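Local coordinates for protein homoserine O-acetyltransferase (Bacillus anthracis str. 'Ames Ancestor', PDB 3I1I) that probably transfers an acetyl group from acetyl-CoA to the hydroxyl of L-homoserine, using an alpha/beta hydrolase fold, in a step toward methionine, at residues 48-53 / 152-157; 52-57 / 94-99. All coordinates share one frame; numbering follows the deposited sequence.

Contact 1 (48-53 / 152-157); sequences CHYFSA and MGPSAG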
ATOM      1  N   CYS A  48     -25.909   5.090  10.842  1.00 21.59           N
ATOM      2  CA  CYS A  48     -24.891   5.757  10.048  1.00 22.04           C
ATOM      3  C   CYS A  48     -24.116   4.711   9.267  1.00 22.21           C
ATOM      4  O   CYS A  48     -23.772   3.656   9.819  1.00 21.84           O
ATOM      5  CB  CYS A  48     -23.948   6.467  10.972  1.00 22.24           C
ATOM      6  SG  CYS A  48     -24.789   7.601  12.081  1.00 25.93           S
ATOM      7  N   HIS A  49     -23.805   5.015   8.011  1.00 21.96           N
ATOM      8  CA  HIS A  49     -23.180   4.037   7.130  1.00 22.16           C
ATOM      9  C   HIS A  49     -21.644   4.032   7.125  1.00 22.56           C
ATOM     10  O   HIS A  49     -21.007   4.998   7.531  1.00 23.04           O
ATOM     11  CB  HIS A  49     -23.801   4.107   5.728  1.00 21.71           C
ATOM     12  CG  HIS A  49     -23.227   5.148   4.822  1.00 20.73           C
ATOM     13  ND1 HIS A  49     -21.951   5.073   4.307  1.00 18.98           N
ATOM     14  CD2 HIS A  49     -23.808   6.215   4.224  1.00 20.34           C
ATOM     15  CE1 HIS A  49     -21.752   6.084   3.478  1.00 19.12           C
ATOM     16  NE2 HIS A  49     -22.872   6.783   3.395  1.00 18.94           N
ATOM     17  N   TYR A  50     -21.069   2.910   6.708  1.00 22.87           N
ATOM     18  CA  TYR A  50     -19.620   2.728   6.735  1.00 23.52           C
ATOM     19  C   TYR A  50     -18.985   3.175   5.402  1.00 24.40           C
ATOM     20  O   TYR A  50     -19.693   3.521   4.460  1.00 23.72           O
ATOM     21  CB  TYR A  50     -19.214   1.267   7.093  1.00 22.94           C
ATOM     22  CG  TYR A  50     -19.743   0.202   6.177  1.00 21.29           C
ATOM     23  CD1 TYR A  50     -19.016  -0.204   5.063  1.00 24.85           C
ATOM     24  CD2 TYR A  50     -20.994  -0.383   6.399  1.00 20.76           C
ATOM     25  CE1 TYR A  50     -19.504  -1.191   4.179  1.00 22.50           C
ATOM     26  CE2 TYR A  50     -21.495  -1.367   5.544  1.00 22.21           C
ATOM     27  CZ  TYR A  50     -20.727  -1.770   4.443  1.00 23.77           C
ATOM     28  OH  TYR A  50     -21.194  -2.729   3.606  1.00 26.20           O
ATOM     29  N   PHE A  51     -17.646   3.135   5.377  1.00 25.62           N
ATOM     30  CA  PHE A  51     -16.765   3.736   4.335  1.00 26.29           C
ATOM     31  C   PHE A  51     -17.333   3.738   2.925  1.00 25.79           C
ATOM     32  O   PHE A  51     -17.575   4.788   2.358  1.00 26.80           O
ATOM     33  CB  PHE A  51     -15.373   3.015   4.330  1.00 27.14           C
ATOM     34  CG  PHE A  51     -14.298   3.724   3.510  1.00 26.77           C
ATOM     35  CD1 PHE A  51     -13.340   4.491   4.122  1.00 25.91           C
ATOM     36  CD2 PHE A  51     -14.263   3.608   2.127  1.00 28.32           C
ATOM     37  CE1 PHE A  51     -12.383   5.148   3.379  1.00 26.61           C
ATOM     38  CE2 PHE A  51     -13.313   4.268   1.379  1.00 25.31           C
ATOM     39  CZ  PHE A  51     -12.369   5.035   2.004  1.00 25.72           C
ATOM     40  N   SER A  52     -17.533   2.562   2.368  1.00 24.95           N
ATOM     41  CA  SER A  52     -17.920   2.424   0.953  1.00 25.33           C
ATOM     42  C   SER A  52     -19.424   2.238   0.717  1.00 23.64           C
ATOM     43  O   SER A  52     -19.825   2.045  -0.425  1.00 23.46           O
ATOM     44  CB  SER A  52     -17.197   1.211   0.343  1.00 24.67           C
ATOM     45  OG  SER A  52     -17.427   0.108   1.221  1.00 27.65           O
ATOM     46  N   ALA A  53     -20.231   2.288   1.773  1.00 22.48           N
ATOM     47  CA  ALA A  53     -21.697   2.071   1.671  1.00 21.68           C
ATOM     48  C   ALA A  53     -22.486   3.363   1.382  1.00 21.54           C
ATOM     49  O   ALA A  53     -21.934   4.334   0.873  1.00 21.71           O
ATOM     50  CB  ALA A  53     -22.226   1.377   2.934  1.00 20.33           C
HETATM   51  N   MSE A 152     -26.424   4.827  15.931  1.00 22.14           N
HETATM   52  CA  MSE A 152     -25.595   3.644  15.787  1.00 22.99           C
HETATM   53  C   MSE A 152     -25.075   3.461  14.386  1.00 21.68           C
HETATM   54  O   MSE A 152     -25.588   4.033  13.448  1.00 20.92           O
HETATM   55  CB  MSE A 152     -26.366   2.412  16.199  1.00 23.35           C
HETATM   56  CG  MSE A 152     -27.631   2.222  15.452  1.00 27.55           C
HETATM   57 SE   MSE A 152     -28.711   0.781  16.331  1.00 44.16          SE
HETATM   58  CE  MSE A 152     -27.363  -0.801  16.275  1.00 20.28           C
ATOM     59  N   GLY A 153     -24.032   2.653  14.298  1.00 21.32           N
ATOM     60  CA  GLY A 153     -23.384   2.338  13.059  1.00 20.97           C
ATOM     61  C   GLY A 153     -22.123   1.493  13.241  1.00 20.86           C
ATOM     62  O   GLY A 153     -21.533   1.422  14.352  1.00 18.92           O
ATOM     63  N   PRO A 154     -21.705   0.819  12.147  1.00 20.60           N
ATOM     64  CA  PRO A 154     -20.454   0.067  12.175  1.00 20.38           C
ATOM     65  C   PRO A 154     -19.360   0.898  11.583  1.00 19.78           C
ATOM     66  O   PRO A 154     -19.605   1.605  10.623  1.00 18.77           O
ATOM     67  CB  PRO A 154     -20.755  -1.134  11.282  1.00 20.48           C
ATOM     68  CG  PRO A 154     -21.653  -0.535  10.179  1.00 21.57           C
ATOM     69  CD  PRO A 154     -22.502   0.521  10.942  1.00 20.92           C
ATOM     70  N   SER A 155     -18.180   0.841  12.190  1.00 19.98           N
ATOM     71  CA  SER A 155     -16.929   1.390  11.608  1.00 19.80           C
ATOM     72  C   SER A 155     -17.032   2.891  11.364  1.00 19.53           C
ATOM     73  O   SER A 155     -17.314   3.600  12.315  1.00 20.07           O
ATOM     74  CB  SER A 155     -16.529   0.615  10.367  1.00 20.33           C
ATOM     75  OG  SER A 155     -15.218   0.961   9.942  1.00 20.77           O
ATOM     76  N   ALA A 156     -16.832   3.412  10.150  1.00 19.59           N
ATOM     77  CA  ALA A 156     -17.041   4.876   9.964  1.00 19.97           C
ATOM     78  C   ALA A 156     -18.422   5.302  10.441  1.00 19.51           C
ATOM     79  O   ALA A 156     -18.585   6.398  10.955  1.00 19.39           O
ATOM     80  CB  ALA A 156     -16.827   5.327   8.506  1.00 19.53           C
ATOM     81  N   GLY A 157     -19.405   4.421  10.297  1.00 19.08           N
ATOM     82  CA  GLY A 157     -20.741   4.685  10.802  1.00 20.02           C
ATOM     83  C   GLY A 157     -20.753   4.864  12.321  1.00 20.68           C
ATOM     84  O   GLY A 157     -21.476   5.734  12.862  1.00 21.12           O
TER
HETATM   85  O   HOH W   1     -15.600   2.215   7.526  1.00  4.27           O
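Cys-48 N donates to Met-152 O (2.8 Å, 149° at the hydrogen), in the plane of that carbonyl, so strand 44-48 is joined at Cys-48 to its parallel neighbour 150-154. Beyond this bond the fit depends on glycine: Cys-48 O lies 3.5 Å from Gly-153 CA and 3.3 Å from Gly-157 CA, both as CA-H...O contacts, on the side where neither glycine has a side chain, so glycine suits both places. The small Cys-48 side chain, SG anti to the carbonyl carbon, suits this place, with its CB 3.2 Å from Gly-157 O. Further along, Tyr-50 CD2 meets Pro-154 CG obliquely at 3.8 Å, while Ala-53 CB sits over the centre of the Tyr-50 ring. Within 48-53 itself, His-49 ND1 and Ala-53 N both donate to Tyr-50 O, the first from the imidazole plane, which fixes the type I turn 50-53. Ser-155, with the positive phi (61°) of a strained strand-to-helix turn, fits the nucleophile elbow Gly-x-Ser-x-Gly, and its OG is hydrogen-bonded to His-351 NE2, consistent with a Ser-His-Asp triad completed by Asp-318. Water 1 accepts from both Phe-51 N and Ala-156 N (3.1 Å each). Two backbone N-H groups converging on one oxygen beside the nucleophile are what an oxyanion hole requires, so the water may mark where a substrate carbonyl oxygen would be polarised.

Contact 2 (52-57 / 94-99); sequences SATSHA and LCNVQV
An Asx turn at Asn-96 and an ST turn at Thr-54 shape two loops of the alpha/beta hydrolase fold, one following strand 44-48 and the other following strand 87-91, where they meet beside the presumed active site. Neither segment is a regular strand, so side-chain amides do the work of pairing. Gln-98 reaches across with its chain extended beyond CG (chi2 -169°), and NE2 gives a nearly straight bond to Ser-52 O (2.7 Å, 161°), almost within its own amide plane. The far side of that amide is held too, since OE1 accepts from Asn-101 ND2. Asn-96, its CG anti to the backbone N, sends ND2 to a lone pair of Ala-53 O at 2.8 Å, the amide tilted from the bond. Its OD1 meanwhile accepts from Gln-98 N, closing the Asx turn; one short side chain thus shapes its own loop and grips the other. Water 2 donates to Ala-53 O and accepts from Val-97 N, giving the buried carbonyl a second donor. Apolar branches fill in between: Val-97 CG2 rests against Ser-52 CA at 3.7 Å, and the short, branched side chain also touches Thr-283 of helix 277-289. Thr-54 uses both its branches: OG1 accepts from His-56 N in the ST turn, while the Thr-54 and Gln-98 side chains cross at about a right angle, with CG2 3.4 Å from NE2.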
ATOM      1  N   SER A  52     -17.533   2.562   2.368  1.00 24.95           N
ATOM      2  CA  SER A  52     -17.920   2.424   0.953  1.00 25.33           C
ATOM      3  C   SER A  52     -19.424   2.238   0.717  1.00 23.64           C
ATOM      4  O   SER A  52     -19.825   2.045  -0.425  1.00 23.46           O
ATOM      5  CB  SER A  52     -17.197   1.211   0.343  1.00 24.67           C
ATOM      6  OG  SER A  52     -17.427   0.108   1.221  1.00 27.65           O
ATOM      7  N   ALA A  53     -20.231   2.288   1.773  1.00 22.48           N
ATOM      8  CA  ALA A  53     -21.697   2.071   1.671  1.00 21.68           C
ATOM      9  C   ALA A  53     -22.486   3.363   1.382  1.00 21.54           C
ATOM     10  O   ALA A  53     -21.934   4.334   0.873  1.00 21.71           O
ATOM     11  CB  ALA A  53     -22.226   1.377   2.934  1.00 20.33           C
ATOM     12  N   THR A  54     -23.779   3.346   1.704  1.00 21.85           N
ATOM     13  CA  THR A  54     -24.742   4.386   1.368  1.00 21.67           C
ATOM     14  C   THR A  54     -25.861   4.386   2.422  1.00 22.01           C
ATOM     15  O   THR A  54     -25.847   3.579   3.346  1.00 21.46           O
ATOM     16  CB  THR A  54     -25.397   4.150  -0.049  1.00 21.93           C
ATOM     17  OG1 THR A  54     -26.357   3.063  -0.013  1.00 23.67           O
ATOM     18  CG2 THR A  54     -24.357   3.861  -1.104  1.00 21.29           C
ATOM     19  N   SER A  55     -26.859   5.252   2.234  1.00 22.41           N
ATOM     20  CA  SER A  55     -28.026   5.319   3.114  1.00 23.29           C
ATOM     21  C   SER A  55     -28.855   4.007   3.172  1.00 23.04           C
ATOM     22  O   SER A  55     -29.684   3.830   4.063  1.00 22.55           O
ATOM     23  CB  SER A  55     -28.941   6.473   2.668  1.00 23.33           C
ATOM     24  OG  SER A  55     -29.579   6.140   1.430  1.00 25.45           O
ATOM     25  N   HIS A  56     -28.618   3.105   2.224  1.00 23.15           N
ATOM     26  CA  HIS A  56     -29.416   1.888   2.079  1.00 23.75           C
ATOM     27  C   HIS A  56     -29.080   0.829   3.106  1.00 23.40           C
ATOM     28  O   HIS A  56     -28.496  -0.199   2.805  1.00 23.18           O
ATOM     29  CB  HIS A  56     -29.249   1.313   0.663  1.00 24.20           C
ATOM     30  CG  HIS A  56     -30.359   0.401   0.262  1.00 25.73           C
ATOM     31  ND1 HIS A  56     -31.680   0.655   0.587  1.00 27.13           N
ATOM     32  CD2 HIS A  56     -30.356  -0.745  -0.463  1.00 24.92           C
ATOM     33  CE1 HIS A  56     -32.433  -0.320   0.104  1.00 28.23           C
ATOM     34  NE2 HIS A  56     -31.653  -1.178  -0.542  1.00 27.04           N
ATOM     35  N   ALA A  57     -29.450   1.113   4.342  1.00 23.56           N
ATOM     36  CA  ALA A  57     -29.189   0.218   5.453  1.00 23.35           C
ATOM     37  C   ALA A  57     -30.107  -1.008   5.445  1.00 23.40           C
ATOM     38  O   ALA A  57     -29.777  -2.017   6.041  1.00 23.14           O
ATOM     39  CB  ALA A  57     -29.352   0.971   6.788  1.00 21.66           C
ATOM     40  N   LEU A  94     -21.245  12.652   3.299  1.00 22.55           N
ATOM     41  CA  LEU A  94     -20.434  13.507   2.398  1.00 23.70           C
ATOM     42  C   LEU A  94     -19.314  12.699   1.642  1.00 23.09           C
ATOM     43  O   LEU A  94     -18.774  11.716   2.176  1.00 22.16           O
ATOM     44  CB  LEU A  94     -19.736  14.615   3.204  1.00 24.45           C
ATOM     45  CG  LEU A  94     -20.453  15.888   3.665  1.00 26.41           C
ATOM     46  CD1 LEU A  94     -19.530  16.611   4.666  1.00 25.99           C
ATOM     47  CD2 LEU A  94     -20.791  16.781   2.445  1.00 25.16           C
ATOM     48  N   CYS A  95     -18.991  13.135   0.431  1.00 22.46           N
ATOM     49  CA  CYS A  95     -18.025  12.464  -0.423  1.00 23.12           C
ATOM     50  C   CYS A  95     -18.271  10.953  -0.580  1.00 24.03           C
ATOM     51  O   CYS A  95     -17.308  10.167  -0.673  1.00 22.95           O
ATOM     52  CB  CYS A  95     -16.624  12.679   0.110  1.00 23.50           C
ATOM     53  SG  CYS A  95     -16.208  14.413   0.262  1.00 23.29           S
ATOM     54  N   ASN A  96     -19.549  10.556  -0.635  1.00 24.35           N
ATOM     55  CA  ASN A  96     -19.878   9.156  -0.765  1.00 25.26           C
ATOM     56  C   ASN A  96     -19.102   8.618  -1.953  1.00 26.24           C
ATOM     57  O   ASN A  96     -19.069   9.262  -3.004  1.00 27.18           O
ATOM     58  CB  ASN A  96     -21.377   8.949  -0.963  1.00 24.23           C
ATOM     59  CG  ASN A  96     -21.766   7.491  -0.879  1.00 24.93           C
ATOM     60  OD1 ASN A  96     -21.580   6.738  -1.832  1.00 21.98           O
ATOM     61  ND2 ASN A  96     -22.330   7.082   0.261  1.00 24.21           N
ATOM     62  N   VAL A  97     -18.466   7.466  -1.792  1.00 27.24           N
ATOM     63  CA  VAL A  97     -17.572   6.964  -2.838  1.00 28.87           C
ATOM     64  C   VAL A  97     -18.328   6.403  -4.035  1.00 30.84           C
ATOM     65  O   VAL A  97     -17.840   6.472  -5.173  1.00 31.73           O
ATOM     66  CB  VAL A  97     -16.556   5.915  -2.306  1.00 28.73           C
ATOM     67  CG1 VAL A  97     -15.812   6.491  -1.127  1.00 27.36           C
ATOM     68  CG2 VAL A  97     -17.252   4.598  -1.947  1.00 27.05           C
ATOM     69  N   GLN A  98     -19.514   5.861  -3.789  1.00 33.05           N
ATOM     70  CA  GLN A  98     -20.339   5.268  -4.846  1.00 34.83           C
ATOM     71  C   GLN A  98     -21.073   6.343  -5.578  1.00 36.54           C
ATOM     72  O   GLN A  98     -22.306   6.283  -5.694  1.00 36.00           O
ATOM     73  CB  GLN A  98     -21.383   4.344  -4.258  1.00 34.44           C
ATOM     74  CG  GLN A  98     -20.826   3.143  -3.611  1.00 34.45           C
ATOM     75  CD  GLN A  98     -21.926   2.165  -3.298  1.00 36.45           C
ATOM     76  OE1 GLN A  98     -22.748   1.835  -4.177  1.00 36.39           O
ATOM     77  NE2 GLN A  98     -21.966   1.684  -2.039  1.00 38.20           N
ATOM     78  N   VAL A  99     -20.322   7.329  -6.064  1.00 39.11           N
ATOM     79  CA  VAL A  99     -20.921   8.553  -6.601  1.00 40.86           C
ATOM     80  C   VAL A  99     -21.605   8.295  -7.938  1.00 41.66           C
ATOM     81  O   VAL A  99     -22.515   9.012  -8.288  1.00 42.77           O
ATOM     82  CB  VAL A  99     -19.895   9.703  -6.783  1.00 41.30           C
ATOM     83  CG1 VAL A  99     -19.332   9.698  -8.201  1.00 41.49           C
ATOM     84  CG2 VAL A  99     -20.584  11.055  -6.496  1.00 42.46           C
TER
HETATM   85  O   HOH W   2     -19.380   5.791   0.545  1.00 26.06           O

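Both contacts are buried, with contact 1 almost at the centre of the chain and contact 2 about 9 Å from it, centre to centre. They share Ser-52 and Ala-53, so the single loop leaving strand 44-48 first lies against the strand 150-154 and helix 156-167 junction and then against another loop. Contact 1 relies on main-chain atoms and glycines, as suits a tight strand-to-helix turn; contact 2 joins irregular chains through carboxamide side chains. His-49 bridges the two: its CB packs 3.2 Å from Thr-54 O, and its NE2, which accepts from Asn-93 N outside both contacts, packs against Asn-96 ND2. Contact 2 thus holds the continuation of the loop that carries Phe-51 N.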